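Local coordinates for 2L protein (Yaba-like disease virus, PDB 3IT8) that adopts an MHC class I-like fold and, like its poxvirus 2L relatives, probably binds the host cytokine tumour necrosis factor, at residues D[109-118]-D[130-141]; D[209-220]-D[275-286]. All coordinates share one frame; numbering follows the deposited sequence.

How the interactions relate
Interaction 1 lies in the MHC-like N-terminal domain, near the end of its large antiparallel sheet, and interaction 2 joins two strands of the Ig-like domain that follows. They come one after the other along the chain, with centres about 30 Å apart and nearest atoms about 13 Å apart, so they do not touch. Both nevertheless face the junction between the domains: Y243 meets E111 and P116 of interaction 1, while I1, T100 and G101 meet D211 and D286 of interaction 2. The side chain of Y109 is about 5 Å from a protein-attached NAG, whereas the side chain of D211 is about 13 Å from a NAG. No other protein chain of the assembly touches either contact.

Interaction 1 of 2, residues D[109-118]-D[130-141]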
loop_
_atom_site.group_PDB
_atom_site.type_symbol
_atom_site.label_atom_id
_atom_site.label_comp_id
_atom_site.label_asym_id
_atom_site.label_seq_id
_atom_site.Cartn_x
_atom_site.Cartn_y
_atom_site.Cartn_z
ATOM N N TYR D 109 14.056 35.758 -0.620
ATOM C CA TYR D 109 14.330 36.715 -1.672
ATOM C C TYR D 109 15.332 37.765 -1.223
ATOM O O TYR D 109 15.622 37.898 -0.032
ATOM C CB TYR D 109 13.037 37.371 -2.119
ATOM C CG TYR D 109 12.322 38.132 -1.032
ATOM C CD1 TYR D 109 12.614 39.478 -0.778
ATOM C CD2 TYR D 109 11.289 37.534 -0.306
ATOM C CE1 TYR D 109 11.885 40.206 0.157
ATOM C CE2 TYR D 109 10.553 38.254 0.637
ATOM C CZ TYR D 109 10.852 39.586 0.859
ATOM O OH TYR D 109 10.101 40.301 1.760
ATOM N N VAL D 110 15.866 38.500 -2.191
ATOM C CA VAL D 110 16.847 39.527 -1.921
ATOM C C VAL D 110 16.257 40.859 -2.317
ATOM O O VAL D 110 15.801 41.007 -3.440
ATOM C CB VAL D 110 18.132 39.274 -2.751
ATOM C CG1 VAL D 110 19.058 40.484 -2.690
ATOM C CG2 VAL D 110 18.848 38.045 -2.225
ATOM N N GLU D 111 16.233 41.814 -1.393
ATOM C CA GLU D 111 15.739 43.144 -1.719
ATOM C C GLU D 111 16.840 44.181 -1.493
ATOM O O GLU D 111 17.813 43.943 -0.777
ATOM C CB GLU D 111 14.492 43.505 -0.920
ATOM C CG GLU D 111 14.642 43.387 0.555
ATOM C CD GLU D 111 13.377 43.784 1.283
ATOM O OE1 GLU D 111 12.272 43.436 0.790
ATOM O OE2 GLU D 111 13.488 44.431 2.355
ATOM N N THR D 112 16.667 45.328 -2.136
ATOM C CA THR D 112 17.611 46.431 -2.094
ATOM C C THR D 112 16.923 47.622 -1.458
ATOM O O THR D 112 15.713 47.610 -1.278
ATOM C CB THR D 112 18.058 46.748 -3.540
ATOM O OG1 THR D 112 19.333 46.150 -3.781
ATOM C CG2 THR D 112 18.113 48.223 -3.806
ATOM N N ALA D 113 17.684 48.642 -1.087
ATOM C CA ALA D 113 17.073 49.826 -0.492
ATOM C C ALA D 113 16.104 50.436 -1.518
ATOM O O ALA D 113 15.182 51.169 -1.158
ATOM C CB ALA D 113 18.151 50.839 -0.109
ATOM N N ASN D 114 16.318 50.107 -2.795
ATOM C CA ASN D 114 15.494 50.603 -3.892
ATOM C C ASN D 114 14.264 49.740 -4.134
ATOM O O ASN D 114 13.376 50.125 -4.897
ATOM C CB ASN D 114 16.308 50.679 -5.179
ATOM C CG ASN D 114 17.575 51.470 -5.009
ATOM O OD1 ASN D 114 17.556 52.597 -4.501
ATOM N ND2 ASN D 114 18.694 50.890 -5.434
ATOM N N GLY D 115 14.210 48.573 -3.495
ATOM C CA GLY D 115 13.066 47.688 -3.662
ATOM C C GLY D 115 13.431 46.250 -3.969
ATOM O O GLY D 115 14.599 45.944 -4.166
ATOM N N PRO D 116 12.442 45.342 -4.026
ATOM C CA PRO D 116 12.662 43.919 -4.310
ATOM C C PRO D 116 13.547 43.703 -5.516
ATOM O O PRO D 116 13.398 44.379 -6.531
ATOM C CB PRO D 116 11.254 43.383 -4.521
ATOM C CG PRO D 116 10.508 44.579 -4.998
ATOM C CD PRO D 116 11.008 45.652 -4.073
ATOM N N LEU D 117 14.462 42.748 -5.398
ATOM C CA LEU D 117 15.409 42.450 -6.460
ATOM C C LEU D 117 15.172 41.069 -7.088
ATOM O O LEU D 117 14.679 40.971 -8.212
ATOM C CB LEU D 117 16.826 42.550 -5.894
ATOM C CG LEU D 117 17.958 42.661 -6.892
ATOM C CD1 LEU D 117 17.679 43.829 -7.818
ATOM C CD2 LEU D 117 19.264 42.852 -6.160
ATOM N N ALA D 118 15.513 40.007 -6.366
ATOM C CA ALA D 118 15.337 38.647 -6.880
ATOM C C ALA D 118 14.792 37.678 -5.852
ATOM O O ALA D 118 15.121 37.743 -4.670
ATOM C CB ALA D 118 16.652 38.108 -7.420
ATOM N N MET D 130 12.070 39.906 -9.606
ATOM C CA MET D 130 10.844 40.204 -8.870
ATOM C C MET D 130 10.212 41.433 -9.488
ATOM O O MET D 130 9.082 41.780 -9.168
ATOM C CB MET D 130 11.129 40.489 -7.396
ATOM C CG MET D 130 11.530 39.274 -6.584
ATOM S SD MET D 130 11.403 39.579 -4.818
ATOM C CE MET D 130 13.005 40.201 -4.478
ATOM N N THR D 131 10.959 42.079 -10.379
ATOM C CA THR D 131 10.517 43.286 -11.059
ATOM C C THR D 131 10.852 43.162 -12.531
ATOM O O THR D 131 11.718 42.370 -12.889
ATOM C CB THR D 131 11.247 44.516 -10.491
ATOM O OG1 THR D 131 10.874 44.689 -9.125
ATOM C CG2 THR D 131 10.881 45.774 -11.251
ATOM N N HIS D 132 10.159 43.932 -13.377
ATOM C CA HIS D 132 10.409 43.942 -14.821
ATOM C C HIS D 132 11.879 44.332 -15.051
ATOM O O HIS D 132 12.547 43.814 -15.954
ATOM C CB HIS D 132 9.493 44.967 -15.504
ATOM C CG HIS D 132 9.630 46.360 -14.961
ATOM N ND1 HIS D 132 9.311 46.687 -13.659
ATOM C CD2 HIS D 132 10.066 47.506 -15.538
ATOM C CE1 HIS D 132 9.545 47.973 -13.458
ATOM N NE2 HIS D 132 10.004 48.494 -14.583
ATOM N N LYS D 133 12.360 45.240 -14.197
ATOM C CA LYS D 133 13.720 45.773 -14.229
ATOM C C LYS D 133 14.816 44.719 -14.327
ATOM O O LYS D 133 15.865 44.968 -14.913
ATOM C CB LYS D 133 13.965 46.631 -12.980
ATOM C CG LYS D 133 14.556 48.002 -13.259
ATOM C CD LYS D 133 13.577 48.884 -14.028
ATOM C CE LYS D 133 14.158 50.269 -14.290
ATOM N NZ LYS D 133 13.198 51.150 -15.010
ATOM N N GLY D 134 14.576 43.542 -13.753
ATOM C CA GLY D 134 15.579 42.488 -13.776
ATOM C C GLY D 134 16.549 42.671 -12.621
ATOM O O GLY D 134 16.387 43.585 -11.809
ATOM N N PHE D 135 17.554 41.808 -12.529
ATOM C CA PHE D 135 18.539 41.919 -11.453
ATOM C C PHE D 135 19.928 41.552 -11.954
ATOM O O PHE D 135 20.092 40.626 -12.757
ATOM C CB PHE D 135 18.156 41.020 -10.273
ATOM C CG PHE D 135 18.266 39.550 -10.561
ATOM C CD1 PHE D 135 19.480 38.888 -10.407
ATOM C CD2 PHE D 135 17.158 38.824 -10.989
ATOM C CE1 PHE D 135 19.588 37.517 -10.674
ATOM C CE2 PHE D 135 17.252 37.453 -11.259
ATOM C CZ PHE D 135 18.470 36.799 -11.101
ATOM N N PRO D 136 20.953 42.276 -11.479
ATOM C CA PRO D 136 22.340 42.032 -11.879
ATOM C C PRO D 136 22.851 40.666 -11.435
ATOM O O PRO D 136 22.799 40.332 -10.253
ATOM C CB PRO D 136 23.092 43.180 -11.215
ATOM C CG PRO D 136 22.316 43.412 -9.964
ATOM C CD PRO D 136 20.876 43.328 -10.451
ATOM N N LYS D 137 23.335 39.873 -12.384
ATOM C CA LYS D 137 23.849 38.551 -12.060
ATOM C C LYS D 137 25.275 38.633 -11.518
ATOM O O LYS D 137 26.250 38.352 -12.216
ATOM C CB LYS D 137 23.766 37.633 -13.285
ATOM C CG LYS D 137 22.343 37.137 -13.554
ATOM C CD LYS D 137 22.266 36.219 -14.757
ATOM C CE LYS D 137 22.493 36.990 -16.051
ATOM N NZ LYS D 137 22.394 36.121 -17.258
ATOM N N VAL D 138 25.370 39.016 -10.247
ATOM C CA VAL D 138 26.639 39.167 -9.557
ATOM C C VAL D 138 26.527 38.602 -8.148
ATOM O O VAL D 138 25.432 38.308 -7.676
ATOM C CB VAL D 138 27.028 40.651 -9.445
ATOM C CG1 VAL D 138 26.931 41.301 -10.803
ATOM C CG2 VAL D 138 26.115 41.357 -8.458
ATOM N N GLY D 139 27.667 38.467 -7.480
ATOM C CA GLY D 139 27.683 37.944 -6.129
ATOM C C GLY D 139 26.898 36.664 -5.902
ATOM O O GLY D 139 26.999 35.695 -6.663
ATOM N N MET D 140 26.107 36.671 -4.835
ATOM C CA MET D 140 25.290 35.529 -4.451
ATOM C C MET D 140 24.129 35.310 -5.402
ATOM O O MET D 140 23.339 34.389 -5.211
ATOM C CB MET D 140 24.715 35.755 -3.061
ATOM C CG MET D 140 23.677 36.855 -3.062
ATOM S SD MET D 140 22.612 36.852 -1.617
ATOM C CE MET D 140 23.113 38.380 -0.849
ATOM N N LEU D 141 24.019 36.150 -6.422
ATOM C CA LEU D 141 22.914 36.038 -7.361
ATOM C C LEU D 141 23.145 35.236 -8.642
ATOM O O LEU D 141 22.210 35.051 -9.417
ATOM C CB LEU D 141 22.410 37.436 -7.711
ATOM C CG LEU D 141 21.804 38.231 -6.547
ATOM C CD1 LEU D 141 21.450 39.635 -7.007
ATOM C CD2 LEU D 141 20.562 37.515 -6.042
#
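A classic beta bulge, in which L117 and A118 both face V110, marks the hairpin of strands 103-112 and 115-121 in the MHC-like sheet, and M130 lays its terminal methyl against it. The loop that follows strand 126-129 begins here: M130 N donates to L117 O at 3.1 Å. That bond is bent, 146° at the hydrogen, with the donor standing above the carbonyl plane.

From this anchor the long, unbranched methionine runs beside A118 and turns at its last torsion (chi3 -89°), which swings CE toward the bulge and between Y109 and P116. M130 CE lies 3.6 Å from P116 CB. M130 SD approaches the Y109 ring obliquely, 4.8 Å from its centroid, as a Met-aromatic contact. A flexible thioether suits a place that must meet both a ring and a proline.

The loop then swings round to the other side of the hairpin. G134 gives it a conformation with positive phi at which a CB would press on the carbonyl O of K133. Next, F135 lays one ring face over A118, whose CB is 3.8 Å from the ring centroid and 17° off the normal, a CH-pi contact for which a bare methyl is the right size. The branches of L117 divide the remaining work: CD1 reaches F135 CB at 3.8 Å, crossing it at about a right angle, while CD2 meets L141 CD1 at 4.0 Å. F127 of strand 126-129 completes this apolar cluster, and P136 and M140 carry the packing on to helix 61-82. Beta-branched V110 suits its buried strand position, and its CG2 touches both L141 CD2, at 4.2 Å, and M140 SD, at 4.0 Å.

Interaction 2 of 2, residues D[209-220]-D[275-286]; sequences PPDVITKWIESE and MSSQPVCVVFHD
One face of the six-membered ring of W216 carries C281: CB stands 4.0 Å from the ring centroid, a CH-pi contact, and SG lies over the same ring at 4.4 Å. P279 CB meets the indole at its edge, 3.7 Å from W216 CE3. This is the tryptophan and disulfide core of an Ig domain, C281 being bonded to C202 of strand 198-207 in the facing sheet. SG is anti to the backbone N of C281 (chi1 -174°), which lets it cross to C202 while lying over the indole, and W216 NE1 is satisfied by D267.

On the sheet's other face the edge of the F284 ring takes I213 O and K215 CB near its plane, and Y228 packs edge-to-face with it. The extended K215 chain runs obliquely past this ring, CD 3.4 Å from F284 CE1, and its ammonium pairs with E236, so one long residue serves both packing and charge.

Strands 213-218 and 279-284 run antiparallel through three hydrogen-bonded pairs: I213 with F284, K215 with V282 and I217 with V280. V282 N to K215 O, at 2.8 Å, is in the carbonyl plane, whereas V280 N stands above the plane of I217 O. Valine and isoleucine suit these extended positions, and I217 CD1 reaches V282 CG2 at 3.9 Å.

At the far end two carboxylates converge with their planes nearly perpendicular, D211 OD2 4.0 Å from D286 OD1. Their like charges are probably offset by the amine of I1, which bonds to D211 OD2 and D286 OD2.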
loop_
_atom_site.group_PDB
_atom_site.type_symbol
_atom_site.label_atom_id
_atom_site.label_comp_id
_atom_site.label_asym_id
_atom_site.label_seq_id
_atom_site.Cartn_x
_atom_site.Cartn_y
_atom_site.Cartn_z
ATOM N N PRO D 209 -1.746 36.615 16.728
ATOM C CA PRO D 209 -0.669 36.361 15.750
ATOM C C PRO D 209 -0.932 37.328 14.597
ATOM O O PRO D 209 -1.953 37.253 13.922
ATOM C CB PRO D 209 -0.811 34.880 15.437
ATOM C CG PRO D 209 -2.271 34.614 15.671
ATOM C CD PRO D 209 -2.653 35.465 16.872
ATOM N N PRO D 210 -0.027 38.306 14.414
ATOM C CA PRO D 210 -0.094 39.362 13.393
ATOM C C PRO D 210 -0.201 38.988 11.935
ATOM O O PRO D 210 -0.550 39.833 11.107
ATOM C CB PRO D 210 1.130 40.224 13.699
ATOM C CG PRO D 210 2.084 39.251 14.299
ATOM C CD PRO D 210 1.242 38.368 15.165
ATOM N N ASP D 211 0.093 37.734 11.613
ATOM C CA ASP D 211 -0.010 37.273 10.236
ATOM C C ASP D 211 -1.467 37.000 9.878
ATOM O O ASP D 211 -2.164 36.226 10.545
ATOM C CB ASP D 211 0.841 36.010 10.009
ATOM C CG ASP D 211 0.638 34.941 11.090
ATOM O OD1 ASP D 211 0.853 35.239 12.288
ATOM O OD2 ASP D 211 0.283 33.793 10.735
ATOM N N VAL D 212 -1.931 37.659 8.825
ATOM C CA VAL D 212 -3.295 37.483 8.361
ATOM C C VAL D 212 -3.262 37.569 6.865
ATOM O O VAL D 212 -2.512 38.355 6.297
ATOM C CB VAL D 212 -4.245 38.580 8.892
ATOM C CG1 VAL D 212 -5.484 38.657 8.032
ATOM C CG2 VAL D 212 -4.660 38.249 10.298
ATOM N N ILE D 213 -4.054 36.729 6.225
ATOM C CA ILE D 213 -4.130 36.754 4.785
ATOM C C ILE D 213 -5.584 36.759 4.404
ATOM O O ILE D 213 -6.424 36.135 5.054
ATOM C CB ILE D 213 -3.406 35.568 4.143
ATOM C CG1 ILE D 213 -1.902 35.704 4.391
ATOM C CG2 ILE D 213 -3.677 35.550 2.652
ATOM C CD1 ILE D 213 -1.073 34.588 3.823
ATOM N N THR D 214 -5.866 37.471 3.331
ATOM C CA THR D 214 -7.212 37.638 2.866
ATOM C C THR D 214 -7.350 37.255 1.398
ATOM O O THR D 214 -6.489 37.589 0.568
ATOM C CB THR D 214 -7.614 39.105 3.081
ATOM O OG1 THR D 214 -8.948 39.161 3.557
ATOM C CG2 THR D 214 -7.517 39.895 1.797
ATOM N N LYS D 215 -8.434 36.545 1.092
ATOM C CA LYS D 215 -8.737 36.129 -0.281
ATOM C C LYS D 215 -10.129 36.582 -0.690
ATOM O O LYS D 215 -11.101 36.372 0.034
ATOM C CB LYS D 215 -8.657 34.602 -0.436
ATOM C CG LYS D 215 -7.263 34.045 -0.405
ATOM C CD LYS D 215 -7.221 32.590 -0.798
ATOM C CE LYS D 215 -5.772 32.144 -0.946
ATOM N NZ LYS D 215 -5.633 30.832 -1.647
ATOM N N TRP D 216 -10.211 37.218 -1.850
ATOM C CA TRP D 216 -11.493 37.665 -2.384
ATOM C C TRP D 216 -11.947 36.689 -3.462
ATOM O O TRP D 216 -11.290 36.532 -4.494
ATOM C CB TRP D 216 -11.386 39.078 -2.964
ATOM C CG TRP D 216 -11.184 40.106 -1.915
ATOM C CD1 TRP D 216 -9.996 40.554 -1.435
ATOM C CD2 TRP D 216 -12.205 40.774 -1.159
ATOM N NE1 TRP D 216 -10.205 41.464 -0.425
ATOM C CE2 TRP D 216 -11.553 41.616 -0.235
ATOM C CE3 TRP D 216 -13.604 40.740 -1.172
ATOM C CZ2 TRP D 216 -12.256 42.426 0.672
ATOM C CZ3 TRP D 216 -14.302 41.543 -0.269
ATOM C CH2 TRP D 216 -13.626 42.374 0.640
ATOM N N ILE D 217 -13.076 36.032 -3.208
ATOM C CA ILE D 217 -13.616 35.047 -4.137
ATOM C C ILE D 217 -15.069 35.334 -4.504
ATOM O O ILE D 217 -15.889 35.621 -3.631
ATOM C CB ILE D 217 -13.536 33.650 -3.518
ATOM C CG1 ILE D 217 -12.090 33.346 -3.113
ATOM C CG2 ILE D 217 -14.036 32.631 -4.493
ATOM C CD1 ILE D 217 -11.928 32.065 -2.354
ATOM N N GLU D 218 -15.388 35.261 -5.791
ATOM C CA GLU D 218 -16.755 35.508 -6.227
ATOM C C GLU D 218 -17.665 34.499 -5.530
ATOM O O GLU D 218 -17.368 33.304 -5.511
ATOM C CB GLU D 218 -16.843 35.398 -7.746
ATOM C CG GLU D 218 -16.303 36.636 -8.438
ATOM C CD GLU D 218 -16.138 36.459 -9.933
ATOM O OE1 GLU D 218 -17.087 35.978 -10.589
ATOM O OE2 GLU D 218 -15.058 36.814 -10.454
ATOM N N SER D 219 -18.761 34.984 -4.948
ATOM C CA SER D 219 -19.695 34.128 -4.211
ATOM C C SER D 219 -20.281 32.934 -4.969
ATOM O O SER D 219 -20.699 31.950 -4.350
ATOM C CB SER D 219 -20.836 34.970 -3.646
ATOM O OG SER D 219 -21.525 35.629 -4.686
ATOM N N GLU D 220 -20.326 33.018 -6.296
ATOM C CA GLU D 220 -20.860 31.920 -7.094
ATOM C C GLU D 220 -20.122 30.619 -6.769
ATOM O O GLU D 220 -20.722 29.548 -6.681
ATOM C CB GLU D 220 -20.716 32.224 -8.585
ATOM C CG GLU D 220 -19.287 32.469 -9.017
ATOM C CD GLU D 220 -19.114 32.440 -10.523
ATOM O OE1 GLU D 220 -19.372 31.373 -11.122
ATOM O OE2 GLU D 220 -18.718 33.478 -11.106
ATOM N N MET D 275 -16.164 41.238 -12.968
ATOM C CA MET D 275 -16.673 40.049 -12.291
ATOM C C MET D 275 -18.115 39.716 -12.647
ATOM O O MET D 275 -18.641 40.182 -13.658
ATOM C CB MET D 275 -16.549 40.221 -10.778
ATOM C CG MET D 275 -17.146 41.510 -10.255
ATOM S SD MET D 275 -16.944 41.655 -8.480
ATOM C CE MET D 275 -15.229 42.172 -8.368
ATOM N N SER D 276 -18.751 38.903 -11.805
ATOM C CA SER D 276 -20.131 38.497 -12.035
ATOM C C SER D 276 -20.749 37.772 -10.841
ATOM O O SER D 276 -21.599 36.899 -11.023
ATOM C CB SER D 276 -20.206 37.585 -13.263
ATOM O OG SER D 276 -19.467 36.390 -13.055
ATOM N N SER D 277 -20.329 38.127 -9.628
ATOM C CA SER D 277 -20.866 37.485 -8.425
ATOM C C SER D 277 -20.626 38.293 -7.160
ATOM O O SER D 277 -21.164 37.974 -6.102
ATOM C CB SER D 277 -20.246 36.096 -8.231
ATOM O OG SER D 277 -20.611 35.211 -9.268
ATOM N N GLN D 278 -19.823 39.339 -7.268
ATOM C CA GLN D 278 -19.493 40.160 -6.110
ATOM C C GLN D 278 -18.694 39.294 -5.153
ATOM O O GLN D 278 -19.224 38.357 -4.557
ATOM C CB GLN D 278 -20.741 40.669 -5.399
ATOM C CG GLN D 278 -20.398 41.559 -4.223
ATOM C CD GLN D 278 -21.612 42.006 -3.450
ATOM O OE1 GLN D 278 -22.271 41.206 -2.784
ATOM N NE2 GLN D 278 -21.919 43.295 -3.534
ATOM N N PRO D 279 -17.405 39.612 -4.981
ATOM C CA PRO D 279 -16.567 38.823 -4.086
ATOM C C PRO D 279 -17.053 38.795 -2.650
ATOM O O PRO D 279 -17.807 39.666 -2.201
ATOM C CB PRO D 279 -15.207 39.496 -4.217
ATOM C CG PRO D 279 -15.580 40.921 -4.369
ATOM C CD PRO D 279 -16.707 40.847 -5.377
ATOM N N VAL D 280 -16.616 37.752 -1.959
ATOM C CA VAL D 280 -16.902 37.534 -0.561
ATOM C C VAL D 280 -15.496 37.517 0.059
ATOM O O VAL D 280 -14.522 37.133 -0.595
ATOM C CB VAL D 280 -17.610 36.194 -0.362
ATOM C CG1 VAL D 280 -16.735 35.058 -0.839
ATOM C CG2 VAL D 280 -17.945 36.023 1.075
ATOM N N CYS D 281 -15.366 37.954 1.300
ATOM C CA CYS D 281 -14.052 37.993 1.914
ATOM C C CYS D 281 -13.735 36.731 2.714
ATOM O O CYS D 281 -14.481 36.362 3.624
ATOM C CB CYS D 281 -13.942 39.224 2.824
ATOM S SG CYS D 281 -12.281 39.490 3.525
ATOM N N VAL D 282 -12.635 36.062 2.364
ATOM C CA VAL D 282 -12.202 34.871 3.094
ATOM C C VAL D 282 -10.967 35.258 3.902
ATOM O O VAL D 282 -9.949 35.648 3.339
ATOM C CB VAL D 282 -11.825 33.710 2.163
ATOM C CG1 VAL D 282 -11.608 32.460 2.991
ATOM C CG2 VAL D 282 -12.925 33.475 1.134
ATOM N N VAL D 283 -11.071 35.147 5.223
ATOM C CA VAL D 283 -9.991 35.508 6.137
ATOM C C VAL D 283 -9.232 34.321 6.702
ATOM O O VAL D 283 -9.826 33.452 7.339
ATOM C CB VAL D 283 -10.552 36.319 7.309
ATOM C CG1 VAL D 283 -9.510 36.486 8.388
ATOM C CG2 VAL D 283 -11.028 37.667 6.802
ATOM N N PHE D 284 -7.918 34.292 6.469
ATOM C CA PHE D 284 -7.076 33.212 6.974
ATOM C C PHE D 284 -6.273 33.688 8.170
ATOM O O PHE D 284 -5.467 34.605 8.062
ATOM C CB PHE D 284 -6.133 32.717 5.893
ATOM C CG PHE D 284 -6.830 32.104 4.729
ATOM C CD1 PHE D 284 -7.247 32.886 3.662
ATOM C CD2 PHE D 284 -7.068 30.728 4.689
ATOM C CE1 PHE D 284 -7.892 32.309 2.567
ATOM C CE2 PHE D 284 -7.716 30.135 3.595
ATOM C CZ PHE D 284 -8.127 30.928 2.532
ATOM N N HIS D 285 -6.504 33.059 9.313
ATOM C CA HIS D 285 -5.803 33.407 10.541
ATOM C C HIS D 285 -5.699 32.178 11.452
ATOM O O HIS D 285 -6.451 31.223 11.288
ATOM C CB HIS D 285 -6.554 34.518 11.253
ATOM C CG HIS D 285 -5.892 34.975 12.507
ATOM N ND1 HIS D 285 -4.820 35.834 12.510
ATOM C CD2 HIS D 285 -6.129 34.661 13.800
ATOM C CE1 HIS D 285 -4.421 36.031 13.753
ATOM N NE2 HIS D 285 -5.197 35.330 14.556
ATOM N N ASP D 286 -4.770 32.199 12.405
ATOM C CA ASP D 286 -4.592 31.063 13.311
ATOM C C ASP D 286 -5.888 30.693 14.019
ATOM O O ASP D 286 -6.243 29.519 14.110
ATOM C CB ASP D 286 -3.479 31.361 14.315
ATOM C CG ASP D 286 -2.098 31.039 13.761
ATOM O OD1 ASP D 286 -1.961 30.983 12.515
ATOM O OD2 ASP D 286 -1.156 30.848 14.571
HETATM O O HOH W 1 -2.250 33.851 11.829
#